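Local coordinates for endo-1,4-beta-xylanase C (Paenibacillus barcinonensis, PDB 4XUR), which hydrolyses internal beta-1,4-xylosidic linkages of xylan, and is represented here by a xylan-binding CBM22 domain that holds xylo-oligosaccharide, at residues R55-L67 with I139-S153. Numbering follows the deposited sequence.
Sequences RSETYHGPLVEVL and ISGLRMYAETPWKQS. With XYP (beta-D-xylopyranose), chain D; XYP (beta-D-xylopyranose), chain B.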
ATOM      1  N   ARG A  55     -11.726   2.544   7.777  1.00 13.26           N
ATOM      2  CA  ARG A  55     -10.538   3.321   8.088  1.00 13.49           C
ATOM      3  C   ARG A  55     -10.934   4.445   9.066  1.00 13.92           C
ATOM      4  O   ARG A  55     -11.925   5.112   8.857  1.00 13.64           O
ATOM      5  CB  ARG A  55      -9.903   3.891   6.813  1.00 12.90           C
ATOM      6  CG  ARG A  55      -9.579   2.853   5.717  1.00 13.30           C
ATOM      7  CD  ARG A  55      -9.076   3.518   4.409  1.00 13.78           C
ATOM      8  NE  ARG A  55      -7.785   4.242   4.624  1.00 13.84           N
ATOM      9  CZ  ARG A  55      -7.569   5.524   4.355  1.00 12.94           C
ATOM     10  NH1 ARG A  55      -8.491   6.297   3.855  1.00 13.13           N
ATOM     11  NH2 ARG A  55      -6.356   6.078   4.635  1.00 13.47           N
ATOM     12  N   SER A  56     -10.157   4.605  10.117  1.00 14.02           N
ATOM     13  CA  SER A  56     -10.422   5.721  11.080  1.00 13.76           C
ATOM     14  C   SER A  56      -9.099   6.440  11.402  1.00 15.16           C
ATOM     15  O   SER A  56      -9.009   7.187  12.406  1.00 14.23           O
ATOM     16  CB  SER A  56     -11.086   5.181  12.337  1.00 14.57           C
ATOM     17  OG  SER A  56     -10.310   4.287  13.087  1.00 15.24           O
ATOM     18  N   GLU A  57      -8.094   6.217  10.566  1.00 13.47           N
ATOM     19  CA  GLU A  57      -6.886   7.010  10.564  1.00 13.03           C
ATOM     20  C   GLU A  57      -6.371   7.137   9.120  1.00 12.49           C
ATOM     21  O   GLU A  57      -6.726   6.335   8.231  1.00 12.20           O
ATOM     22  CB  GLU A  57      -5.801   6.364  11.450  1.00 13.71           C
ATOM     23  CG  GLU A  57      -6.138   6.071  12.898  1.00 15.71           C
ATOM     24  CD  GLU A  57      -6.296   7.300  13.794  1.00 15.53           C
ATOM     25  OE1 GLU A  57      -5.976   8.421  13.394  1.00 17.30           O
ATOM     26  OE2 GLU A  57      -6.810   7.118  14.951  1.00 19.33           O
ATOM     27  N   THR A  58      -5.577   8.182   8.857  1.00 11.92           N
ATOM     28  CA  THR A  58      -5.033   8.390   7.509  1.00 12.53           C
ATOM     29  C   THR A  58      -4.114   7.236   7.208  1.00 11.17           C
ATOM     30  O   THR A  58      -3.978   6.837   6.051  1.00 12.08           O
ATOM     31  CB  THR A  58      -4.147   9.678   7.378  1.00 12.50           C
ATOM     32  OG1 THR A  58      -3.060   9.594   8.317  1.00 13.36           O
ATOM     33  CG2 THR A  58      -4.950  10.939   7.622  1.00 13.49           C
ATOM     34  N   TYR A  59      -3.481   6.711   8.268  1.00 11.49           N
ATOM     35  CA  TYR A  59      -2.487   5.644   8.115  1.00 11.63           C
ATOM     36  C   TYR A  59      -3.045   4.204   7.998  1.00 11.62           C
ATOM     37  O   TYR A  59      -2.254   3.258   7.787  1.00 10.59           O
ATOM     38  CB  TYR A  59      -1.430   5.752   9.224  1.00 11.93           C
ATOM     39  CG  TYR A  59      -1.903   5.579  10.627  1.00 14.80           C
ATOM     40  CD1 TYR A  59      -2.122   4.313  11.163  1.00 15.15           C
ATOM     41  CD2 TYR A  59      -2.116   6.695  11.462  1.00 15.15           C
ATOM     42  CE1 TYR A  59      -2.554   4.154  12.481  1.00 17.61           C
ATOM     43  CE2 TYR A  59      -2.538   6.535  12.793  1.00 16.54           C
ATOM     44  CZ  TYR A  59      -2.747   5.259  13.285  1.00 16.80           C
ATOM     45  OH  TYR A  59      -3.170   5.070  14.606  1.00 18.54           O
ATOM     46  N   HIS A  60      -4.349   4.038   8.132  1.00 11.15           N
ATOM     47  CA  HIS A  60      -5.008   2.772   7.812  1.00 11.00           C
ATOM     48  C   HIS A  60      -4.971   2.523   6.309  1.00 10.23           C
ATOM     49  O   HIS A  60      -5.306   3.392   5.509  1.00 10.59           O
ATOM     50  CB  HIS A  60      -6.461   2.760   8.339  1.00 11.39           C
ATOM     51  CG  HIS A  60      -6.551   2.769   9.804  1.00 11.02           C
ATOM     52  ND1 HIS A  60      -7.754   2.914  10.483  1.00 11.44           N
ATOM     53  CD2 HIS A  60      -5.609   2.599  10.750  1.00 10.33           C
ATOM     54  CE1 HIS A  60      -7.517   2.863  11.786  1.00 11.88           C
ATOM     55  NE2 HIS A  60      -6.230   2.667  11.976  1.00 11.41           N
ATOM     56  N   GLY A  61      -4.599   1.311   5.935  1.00 10.26           N
ATOM     57  CA  GLY A  61      -4.435   0.931   4.543  1.00  9.95           C
ATOM     58  C   GLY A  61      -3.867  -0.450   4.395  1.00  9.75           C
ATOM     59  O   GLY A  61      -3.432  -1.042   5.406  1.00  9.95           O
ATOM     60  N   PRO A  62      -3.912  -1.005   3.165  1.00  9.34           N
ATOM     61  CA  PRO A  62      -3.463  -2.398   2.991  1.00  8.69           C
ATOM     62  C   PRO A  62      -1.916  -2.475   2.952  1.00  7.89           C
ATOM     63  O   PRO A  62      -1.309  -1.663   2.263  1.00  7.97           O
ATOM     64  CB  PRO A  62      -4.068  -2.766   1.603  1.00  8.86           C
ATOM     65  CG  PRO A  62      -4.093  -1.461   0.868  1.00  9.15           C
ATOM     66  CD  PRO A  62      -4.244  -0.360   1.892  1.00  9.73           C
ATOM     67  N   LEU A  63      -1.358  -3.408   3.665  1.00  7.81           N
ATOM     68  CA  LEU A  63       0.112  -3.548   3.754  1.00  7.18           C
ATOM     69  C   LEU A  63       0.493  -4.993   3.482  1.00  7.39           C
ATOM     70  O   LEU A  63      -0.227  -5.921   3.884  1.00  7.39           O
ATOM     71  CB  LEU A  63       0.574  -3.185   5.158  1.00  7.91           C
ATOM     72  CG  LEU A  63       2.034  -3.350   5.605  1.00  7.57           C
ATOM     73  CD1 LEU A  63       2.391  -2.330   6.706  1.00  8.32           C
ATOM     74  CD2 LEU A  63       2.401  -4.738   6.171  1.00  7.73           C
ATOM     75  N   VAL A  64       1.666  -5.179   2.884  1.00  6.94           N
ATOM     76  CA  VAL A  64       2.311  -6.480   2.738  1.00  7.69           C
ATOM     77  C   VAL A  64       3.837  -6.426   2.910  1.00  6.41           C
ATOM     78  O   VAL A  64       4.520  -5.537   2.375  1.00  6.55           O
ATOM     79  CB  VAL A  64       1.868  -7.137   1.373  1.00  7.27           C
ATOM     80  CG1 VAL A  64       2.417  -6.382   0.127  1.00  7.73           C
ATOM     81  CG2 VAL A  64       2.326  -8.612   1.304  1.00  7.66           C
ATOM     82  N   GLU A  65       4.352  -7.394   3.645  1.00  6.39           N
ATOM     83  CA  GLU A  65       5.804  -7.596   3.842  1.00  6.34           C
ATOM     84  C   GLU A  65       6.405  -8.011   2.482  1.00  6.00           C
ATOM     85  O   GLU A  65       5.968  -9.033   1.886  1.00  6.05           O
ATOM     86  CB  GLU A  65       6.063  -8.668   4.891  1.00  6.86           C
ATOM     87  CG  GLU A  65       7.535  -9.019   5.057  1.00  7.15           C
ATOM     88  CD  GLU A  65       8.375  -7.924   5.635  1.00  6.98           C
ATOM     89  OE1 GLU A  65       8.170  -7.613   6.828  1.00  6.71           O
ATOM     90  OE2 GLU A  65       9.278  -7.353   4.936  1.00  7.18           O
ATOM     91  N   VAL A  66       7.408  -7.283   2.021  1.00  5.64           N
ATOM     92  CA  VAL A  66       8.061  -7.676   0.751  1.00  5.63           C
ATOM     93  C   VAL A  66       9.586  -7.930   0.791  1.00  5.91           C
ATOM     94  O   VAL A  66      10.153  -8.300  -0.224  1.00  5.82           O
ATOM     95  CB  VAL A  66       7.748  -6.682  -0.373  1.00  5.94           C
ATOM     96  CG1 VAL A  66       6.198  -6.666  -0.658  1.00  6.04           C
ATOM     97  CG2 VAL A  66       8.338  -5.318  -0.082  1.00  6.18           C
ATOM     98  N   LEU A  67      10.211  -7.673   1.910  1.00  5.44           N
ATOM     99  CA  LEU A  67      11.682  -7.901   2.063  1.00  5.75           C
ATOM    100  C   LEU A  67      12.105  -9.301   1.534  1.00  5.31           C
ATOM    101  O   LEU A  67      13.037  -9.369   0.768  1.00  5.60           O
ATOM    102  CB  LEU A  67      12.149  -7.730   3.453  1.00  5.88           C
ATOM    103  CG  LEU A  67      13.681  -7.645   3.565  1.00  5.85           C
ATOM    104  CD1 LEU A  67      14.298  -6.562   2.650  1.00  5.85           C
ATOM    105  CD2 LEU A  67      14.046  -7.331   5.004  1.00  6.28           C
ATOM    106  N   ILE A 139      18.416  -4.193   8.548  1.00  8.60           N
ATOM    107  CA  ILE A 139      17.069  -4.243   8.075  1.00  8.30           C
ATOM    108  C   ILE A 139      16.489  -5.642   8.228  1.00  7.93           C
ATOM    109  O   ILE A 139      17.138  -6.598   7.828  1.00  8.70           O
ATOM    110  CB  ILE A 139      16.898  -3.731   6.596  1.00  8.59           C
ATOM    111  CG1 ILE A 139      15.427  -3.542   6.145  1.00  9.80           C
ATOM    112  CG2 ILE A 139      17.671  -4.583   5.571  1.00  8.31           C
ATOM    113  CD1 ILE A 139      14.733  -2.291   6.552  1.00  9.86           C
ATOM    114  N   SER A 140      15.265  -5.736   8.787  1.00  8.30           N
ATOM    115  CA  SER A 140      14.588  -7.004   9.046  1.00  8.29           C
ATOM    116  C   SER A 140      13.122  -7.072   8.587  1.00  8.16           C
ATOM    117  O   SER A 140      12.513  -8.165   8.637  1.00  7.83           O
ATOM    118  CB  SER A 140      14.698  -7.396  10.522  1.00  7.89           C
ATOM    119  OG  SER A 140      14.093  -6.417  11.373  1.00  8.96           O
ATOM    120  N   GLY A 141      12.570  -5.962   8.195  1.00  8.40           N
ATOM    121  CA  GLY A 141      11.239  -5.850   7.501  1.00  8.23           C
ATOM    122  C   GLY A 141      11.125  -4.649   6.603  1.00  8.10           C
ATOM    123  O   GLY A 141      11.651  -3.574   6.899  1.00  7.81           O
ATOM    124  N   LEU A 142      10.500  -4.834   5.447  1.00  7.61           N
ATOM    125  CA  LEU A 142      10.246  -3.762   4.531  1.00  8.30           C
ATOM    126  C   LEU A 142       8.902  -4.062   3.857  1.00  8.05           C
ATOM    127  O   LEU A 142       8.816  -4.959   3.015  1.00  6.98           O
ATOM    128  CB  LEU A 142      11.370  -3.680   3.468  1.00  8.08           C
ATOM    129  CG  LEU A 142      11.382  -2.496   2.463  1.00  8.30           C
ATOM    130  CD1 LEU A 142      12.820  -2.170   1.990  1.00  8.42           C
ATOM    131  CD2 LEU A 142      10.519  -2.732   1.266  1.00  9.18           C
ATOM    132  N   ARG A 143       7.898  -3.287   4.209  1.00  7.67           N
ATOM    133  CA  ARG A 143       6.518  -3.604   3.802  1.00  7.77           C
ATOM    134  C   ARG A 143       5.985  -2.451   3.030  1.00  7.99           C
ATOM    135  O   ARG A 143       6.064  -1.277   3.454  1.00  7.05           O
ATOM    136  CB  ARG A 143       5.664  -3.859   5.045  1.00  7.45           C
ATOM    137  CG  ARG A 143       6.208  -4.880   6.007  1.00  8.24           C
ATOM    138  CD  ARG A 143       6.639  -4.285   7.329  1.00  8.11           C
ATOM    139  NE  ARG A 143       7.406  -5.243   8.180  1.00  9.08           N
ATOM    140  CZ  ARG A 143       7.634  -5.142   9.465  1.00  9.68           C
ATOM    141  NH1 ARG A 143       7.196  -4.135  10.208  1.00 10.26           N
ATOM    142  NH2 ARG A 143       8.307  -6.116  10.061  1.00 10.04           N
ATOM    143  N   MET A 144       5.432  -2.762   1.881  1.00  8.27           N
ATOM    144  CA  MET A 144       4.785  -1.729   1.082  1.00  8.83           C
ATOM    145  C   MET A 144       3.352  -1.532   1.563  1.00  8.96           C
ATOM    146  O   MET A 144       2.704  -2.467   1.948  1.00  9.22           O
ATOM    147  CB  MET A 144       4.819  -2.054  -0.377  1.00 11.02           C
ATOM    148  CG  MET A 144       3.986  -3.254  -0.800  1.00 11.42           C
ATOM    149  SD  MET A 144       4.057  -3.421  -2.596  1.00 15.91           S
ATOM    150  CE  MET A 144       3.206  -1.915  -3.072  1.00 13.17           C
ATOM    151  N   TYR A 145       2.834  -0.295   1.524  1.00  8.51           N
ATOM    152  CA  TYR A 145       1.450  -0.072   1.873  1.00  8.40           C
ATOM    153  C   TYR A 145       0.883   1.147   1.187  1.00  8.42           C
ATOM    154  O   TYR A 145       1.671   1.978   0.673  1.00  8.13           O
ATOM    155  CB  TYR A 145       1.236   0.006   3.409  1.00  8.61           C
ATOM    156  CG  TYR A 145       1.829   1.167   4.148  1.00  8.50           C
ATOM    157  CD1 TYR A 145       3.142   1.108   4.573  1.00  8.25           C
ATOM    158  CD2 TYR A 145       1.049   2.276   4.531  1.00  8.38           C
ATOM    159  CE1 TYR A 145       3.695   2.145   5.299  1.00  8.58           C
ATOM    160  CE2 TYR A 145       1.590   3.332   5.256  1.00  8.37           C
ATOM    161  CZ  TYR A 145       2.904   3.241   5.663  1.00  8.69           C
ATOM    162  OH  TYR A 145       3.494   4.263   6.406  1.00  9.51           O
ATOM    163  N   ALA A 146      -0.453   1.231   1.158  1.00  8.32           N
ATOM    164  CA  ALA A 146      -1.106   2.440   0.649  1.00  9.16           C
ATOM    165  C   ALA A 146      -1.831   3.134   1.757  1.00  9.74           C
ATOM    166  O   ALA A 146      -2.338   2.512   2.667  1.00  9.86           O
ATOM    167  CB  ALA A 146      -2.120   2.086  -0.466  1.00  9.70           C
ATOM    168  N   GLU A 147      -1.932   4.470   1.625  1.00  9.76           N
ATOM    169  CA  GLU A 147      -2.579   5.294   2.645  1.00 10.31           C
ATOM    170  C   GLU A 147      -2.958   6.644   2.044  1.00 10.47           C
ATOM    171  O   GLU A 147      -2.675   6.932   0.914  1.00 10.19           O
ATOM    172  CB  GLU A 147      -1.652   5.520   3.809  1.00  9.88           C
ATOM    173  CG  GLU A 147      -0.383   6.311   3.466  1.00 10.19           C
ATOM    174  CD  GLU A 147       0.513   6.499   4.652  1.00 10.64           C
ATOM    175  OE1 GLU A 147       0.046   6.439   5.840  1.00 10.38           O
ATOM    176  OE2 GLU A 147       1.718   6.729   4.412  1.00  9.81           O
ATOM    177  N   THR A 148      -3.636   7.468   2.842  1.00 11.26           N
ATOM    178  CA  THR A 148      -3.846   8.898   2.485  1.00 11.29           C
ATOM    179  C   THR A 148      -2.824   9.787   3.238  1.00 12.38           C
ATOM    180  O   THR A 148      -2.145   9.370   4.173  1.00 12.17           O
ATOM    181  CB  THR A 148      -5.298   9.339   2.765  1.00 11.90           C
ATOM    182  OG1 THR A 148      -5.730   8.896   4.051  1.00 12.32           O
ATOM    183  CG2 THR A 148      -6.171   8.728   1.772  1.00 11.75           C
ATOM    184  N   PRO A 149      -2.703  11.027   2.777  1.00 13.97           N
ATOM    185  CA  PRO A 149      -1.620  11.861   3.413  1.00 15.41           C
ATOM    186  C   PRO A 149      -1.752  12.023   4.916  1.00 19.15           C
ATOM    187  O   PRO A 149      -2.808  12.206   5.445  1.00 18.34           O
ATOM    188  CB  PRO A 149      -1.795  13.202   2.683  1.00 15.78           C
ATOM    189  CG  PRO A 149      -2.308  12.846   1.338  1.00 15.32           C
ATOM    190  CD  PRO A 149      -3.259  11.682   1.607  1.00 15.04           C
ATOM    191  N   TRP A 150      -0.609  11.948   5.604  1.00 24.77           N
ATOM    192  CA  TRP A 150      -0.498  11.922   7.035  1.00 29.23           C
ATOM    193  C   TRP A 150      -0.836  13.226   7.797  1.00 33.42           C
ATOM    194  O   TRP A 150      -0.581  14.272   7.257  1.00 33.72           O
ATOM    195  CB  TRP A 150       1.009  11.657   7.231  1.00 30.39           C
ATOM    196  CG  TRP A 150       1.495  12.004   8.483  1.00 33.41           C
ATOM    197  CD1 TRP A 150       2.341  13.076   8.814  1.00 34.69           C
ATOM    198  CD2 TRP A 150       1.206  11.317   9.664  1.00 32.46           C
ATOM    199  NE1 TRP A 150       2.567  13.060  10.178  1.00 34.98           N
ATOM    200  CE2 TRP A 150       1.877  11.987  10.721  1.00 35.83           C
ATOM    201  CE3 TRP A 150       0.404  10.225   9.957  1.00 29.99           C
ATOM    202  CZ2 TRP A 150       1.792  11.554  12.028  1.00 34.05           C
ATOM    203  CZ3 TRP A 150       0.318   9.816  11.211  1.00 33.69           C
ATOM    204  CH2 TRP A 150       1.012  10.456  12.259  1.00 34.68           C
ATOM    205  N   LYS A 151      -1.423  13.234   9.001  1.00 42.39           N
ATOM    206  CA  LYS A 151      -2.700  12.587   9.397  1.00 44.36           C
ATOM    207  C   LYS A 151      -3.748  13.657   9.927  1.00 50.31           C
ATOM    208  O   LYS A 151      -4.626  14.057   9.161  1.00 44.77           O
ATOM    209  CB  LYS A 151      -2.528  11.463  10.396  1.00 46.06           C
ATOM    210  CG  LYS A 151      -3.873  10.901  10.858  1.00 46.04           C
ATOM    211  CD  LYS A 151      -3.790   9.934  12.015  1.00 49.09           C
ATOM    212  CE  LYS A 151      -2.531  10.138  12.873  1.00 45.69           C
ATOM    213  NZ  LYS A 151      -2.694   9.772  14.322  1.00 45.19           N
ATOM    214  N   GLN A 152      -3.774  14.158  11.173  1.00 55.08           N
ATOM    215  CA  GLN A 152      -3.152  13.788  12.418  1.00 55.00           C
ATOM    216  C   GLN A 152      -4.404  13.475  13.252  1.00 58.05           C
ATOM    217  O   GLN A 152      -5.377  14.228  13.123  1.00 53.29           O
ATOM    218  CB  GLN A 152      -2.457  15.032  13.002  1.00 60.34           C
ATOM    219  CG  GLN A 152      -1.418  15.753  12.113  1.00 59.73           C
ATOM    220  CD  GLN A 152      -1.649  17.283  12.083  1.00 60.55           C
ATOM    221  OE1 GLN A 152      -2.749  17.752  11.739  1.00 55.30           O
ATOM    222  NE2 GLN A 152      -0.618  18.054  12.422  1.00 52.11           N
ATOM    223  N   SER A 153      -4.386  12.419  14.094  1.00 60.98           N
ATOM    224  CA  SER A 153      -5.611  11.844  14.776  1.00 57.88           C
ATOM    225  C   SER A 153      -6.499  12.963  15.271  1.00 55.45           C
ATOM    226  O   SER A 153      -7.710  13.008  15.001  1.00 51.87           O
ATOM    227  CB  SER A 153      -5.266  10.925  15.979  1.00 59.84           C
ATOM    228  OG  SER A 153      -6.357  10.091  16.380  1.00 58.39           O
TER
HETATM  229  C1  XYP D   3       2.817   6.812   9.796  1.00 15.51           C
HETATM  230  C2  XYP D   3       2.297   7.258   8.430  1.00 15.36           C
HETATM  231  C3  XYP D   3       3.425   7.695   7.502  1.00 15.41           C
HETATM  232  C4  XYP D   3       4.340   8.702   8.238  1.00 16.28           C
HETATM  233  C5  XYP D   3       4.751   8.179   9.617  1.00 14.96           C
HETATM  234  O2  XYP D   3       1.635   6.167   7.801  1.00 13.13           O
HETATM  235  O3  XYP D   3       2.918   8.301   6.340  1.00 16.47           O
HETATM  236  O4  XYP D   3       5.514   8.881   7.412  1.00 16.45           O
HETATM  237  O5  XYP D   3       3.604   7.900  10.392  1.00 17.65           O
HETATM  238  C1  XYP B   2       1.115   3.511  13.369  1.00 18.73           C
HETATM  239  C2  XYP B   2       1.456   4.850  13.946  1.00 20.51           C
HETATM  240  C3  XYP B   2       1.306   5.958  12.947  1.00 18.99           C
HETATM  241  C4  XYP B   2       2.072   5.591  11.660  1.00 18.86           C
HETATM  242  C5  XYP B   2       1.692   4.199  11.179  1.00 16.32           C
HETATM  243  O2  XYP B   2       0.582   5.105  15.103  1.00 20.22           O
HETATM  244  O3  XYP B   2       1.836   7.179  13.448  1.00 20.10           O
HETATM  245  O4  XYP B   2       1.749   6.518  10.669  1.00 18.84           O
HETATM  246  O5  XYP B   2       1.944   3.245  12.197  1.00 18.23           O
HETATM  247  O   HOH W   1       9.662  -8.620   9.153  1.00 14.66           O
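Val64 and Met144 form the hydrogen-bonded pair of a short antiparallel ladder, their side chains running alongside one another, with CG1 of Val64 3.6 Å from CG of Met144. On this buried face Met144 continues onto Ile78 and Phe80 of strand 75-83, in the opposing sheet of the sandwich. Nearby, Val66 CG2 meets CD2 of Leu142. The other face is polar at one end. Glu65, its CG anti to the backbone N (chi1 175°), curls back over strand 139-147 and divides its oxygens. OE1 receives NE of Arg143 at 2.8 Å in a salt bridge that lies in the guanidinium plane but comes from above the carboxylate, the two planes standing 79° apart. OE2 takes the backbone N of Leu142 at 2.8 Å on its syn side and N of Leu67 through its anti lone pair. With an alanine here, Arg143 NE and the amides of Leu142 and Leu67 would probably lose this acceptor group, leaving the arginine tied mainly to Glu98 and Glu100. Strand 63-65 lies at the edge of the four-stranded sheet of this beta-sandwich carbohydrate-binding module, where one strand pairing serves as apolar packing along one part and borders a xylan site along another. There Tyr145 OH donates to O2 of one xylose at 3.0 Å, while Glu147 accepts from O2 and O3 through its two oxygens. Tyr59 lays one ring face against C3 of the next xylose, 3.7 Å above the plane; O5 of the first lies over one indole face of Trp150, offset toward the rim. Next to this site, Arg55 NH2 donates almost straight (176°) to OG1 of Thr148, a hydroxyl also bonded to the Asp160 carbonyl. Toward solvent the grip slackens: Glu57 OE1 and Lys151 NZ make only a long salt bridge of 3.7 Å, and exposed Ser153 adds no more than weak bonding to the Glu57 carboxylate.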